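Local atomic coordinates of Ufm1-specific protease (Caenorhabditis elegans, PDB entry 5EJJ), a protein that acts as a thiol protease, hydrolysing the peptide bond at the C-terminal glycine of the ubiquitin-like modifier ufm-1 bound to target proteins. Residues Arg161-Asn166 / Gly170-Glu175. Sequence-based numbering, arbitrary orientation.
Sequences RFTYLN and GLVIRE
Strands 163-166 and 171-173 run antiparallel, 168° between their directions, with Y164-I173 and N166-L171 as hydrogen-bonded pairs and L165-V172 as the non-hydrogen-bonded pair between them. Y164 N reaches I173 O at 2.7 Å and I173 N returns to Y164 O; N166 and L171 exchange a second such pair of bonds. Past the last paired residues a water links the two chain segments, donating to F162 O and accepting from E175 N. On one face, CB of Y164 lies 4.3 Å from CB of I173, and both side chains rest on F202 of strand 199-205. N166 and L171 meet there through their CB atoms, 3.8 Å apart, while the N166 amide turns away to give ND2 to E201 O. On the other face L165, its CG anti to the backbone N (chi1 -165°), brings CD1 to 3.6 Å from V172 CB. Beside them T163 and R174 run alongside each other, the methyl CG2 of T163 3.9 Å from R174 CG. At the turn N166 is matched by two residues, L171 and G170, the glycine having a positive phi: a G1 beta bulge at the loop end of a beta hairpin whose strand 171-173 edges a five-stranded mixed sheet.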
# COMPACT_ATOMS: atom_id res chain seq x y z
N ARG A 161 -27.30 -11.34 -7.21
CA ARG A 161 -28.28 -10.59 -7.98
C ARG A 161 -27.85 -9.13 -8.24
O ARG A 161 -28.55 -8.37 -8.91
CB ARG A 161 -29.64 -10.68 -7.27
CG ARG A 161 -30.88 -10.29 -8.12
CD ARG A 161 -31.18 -11.24 -9.34
NE ARG A 161 -32.54 -11.03 -9.87
CZ ARG A 161 -32.88 -10.09 -10.75
NH1 ARG A 161 -31.97 -9.24 -11.22
NH2 ARG A 161 -34.15 -9.99 -11.17
N PHE A 162 -26.68 -8.72 -7.73
CA PHE A 162 -26.20 -7.37 -7.99
C PHE A 162 -25.67 -7.26 -9.42
O PHE A 162 -25.29 -8.24 -10.04
CB PHE A 162 -25.09 -6.99 -7.04
CG PHE A 162 -25.47 -6.99 -5.60
CD1 PHE A 162 -26.79 -7.03 -5.21
CD2 PHE A 162 -24.49 -6.94 -4.62
CE1 PHE A 162 -27.13 -7.02 -3.87
CE2 PHE A 162 -24.82 -6.93 -3.28
CZ PHE A 162 -26.14 -6.97 -2.91
N THR A 163 -25.62 -6.03 -9.91
CA THR A 163 -25.14 -5.73 -11.25
C THR A 163 -24.18 -4.56 -11.15
O THR A 163 -24.42 -3.61 -10.39
CB THR A 163 -26.32 -5.34 -12.14
OG1 THR A 163 -27.15 -6.48 -12.35
CG2 THR A 163 -25.85 -4.79 -13.50
N TYR A 164 -23.08 -4.63 -11.87
CA TYR A 164 -22.10 -3.55 -11.80
C TYR A 164 -21.97 -2.95 -13.18
O TYR A 164 -21.85 -3.66 -14.18
CB TYR A 164 -20.75 -4.04 -11.27
CG TYR A 164 -20.82 -4.80 -9.95
CD1 TYR A 164 -21.09 -6.16 -9.92
CD2 TYR A 164 -20.63 -4.13 -8.73
CE1 TYR A 164 -21.17 -6.85 -8.74
CE2 TYR A 164 -20.71 -4.81 -7.53
CZ TYR A 164 -20.98 -6.17 -7.55
OH TYR A 164 -21.04 -6.86 -6.37
N LEU A 165 -21.95 -1.63 -13.23
CA LEU A 165 -22.08 -0.95 -14.49
C LEU A 165 -21.10 0.21 -14.59
O LEU A 165 -21.01 1.03 -13.68
CB LEU A 165 -23.50 -0.43 -14.59
CG LEU A 165 -23.90 0.00 -15.99
CD1 LEU A 165 -24.30 -1.25 -16.81
CD2 LEU A 165 -24.98 1.09 -15.91
N ASN A 166 -20.35 0.27 -15.69
CA ASN A 166 -19.52 1.44 -16.00
C ASN A 166 -20.08 2.05 -17.27
O ASN A 166 -20.11 1.39 -18.31
CB ASN A 166 -18.05 1.06 -16.22
CG ASN A 166 -17.18 2.27 -16.62
OD1 ASN A 166 -17.26 2.75 -17.75
ND2 ASN A 166 -16.35 2.74 -15.71
N GLY A 170 -19.40 1.46 -21.25
CA GLY A 170 -20.42 0.49 -21.61
C GLY A 170 -20.08 -0.92 -21.15
O GLY A 170 -20.19 -1.90 -21.89
N LEU A 171 -19.66 -0.99 -19.90
CA LEU A 171 -19.25 -2.23 -19.27
C LEU A 171 -20.32 -2.67 -18.29
O LEU A 171 -20.83 -1.86 -17.49
CB LEU A 171 -17.94 -2.00 -18.53
CG LEU A 171 -16.80 -1.67 -19.48
CD1 LEU A 171 -15.50 -1.49 -18.73
CD2 LEU A 171 -16.71 -2.80 -20.48
N VAL A 172 -20.68 -3.94 -18.35
CA VAL A 172 -21.63 -4.46 -17.40
C VAL A 172 -21.17 -5.82 -16.85
O VAL A 172 -20.89 -6.76 -17.61
CB VAL A 172 -23.09 -4.48 -17.98
CG1 VAL A 172 -23.15 -5.19 -19.30
CG2 VAL A 172 -24.06 -5.13 -17.03
N ILE A 173 -21.04 -5.91 -15.53
CA ILE A 173 -20.87 -7.20 -14.88
C ILE A 173 -22.15 -7.60 -14.15
O ILE A 173 -22.72 -6.81 -13.39
CB ILE A 173 -19.66 -7.22 -13.91
CG1 ILE A 173 -18.41 -6.76 -14.64
CG2 ILE A 173 -19.44 -8.63 -13.34
CD1 ILE A 173 -17.39 -6.20 -13.70
N ARG A 174 -22.59 -8.82 -14.39
CA ARG A 174 -23.91 -9.26 -14.00
C ARG A 174 -23.87 -10.75 -14.15
O ARG A 174 -23.04 -11.26 -14.88
CB ARG A 174 -24.93 -8.69 -14.99
CG ARG A 174 -26.36 -8.51 -14.47
CD ARG A 174 -27.35 -8.28 -15.63
NE ARG A 174 -27.07 -9.27 -16.68
CZ ARG A 174 -26.40 -9.03 -17.81
NH1 ARG A 174 -25.95 -7.80 -18.09
NH2 ARG A 174 -26.20 -10.03 -18.66
N GLU A 175 -24.73 -11.46 -13.42
CA GLU A 175 -24.81 -12.91 -13.55
C GLU A 175 -25.24 -13.24 -14.98
O GLU A 175 -25.79 -12.39 -15.67
CB GLU A 175 -25.80 -13.48 -12.52
CG GLU A 175 -25.80 -14.99 -12.40
CD GLU A 175 -27.09 -15.51 -11.75
OE1 GLU A 175 -28.07 -14.73 -11.62
OE2 GLU A 175 -27.12 -16.71 -11.37
O HOH W 1 -25.86 -10.59 -10.98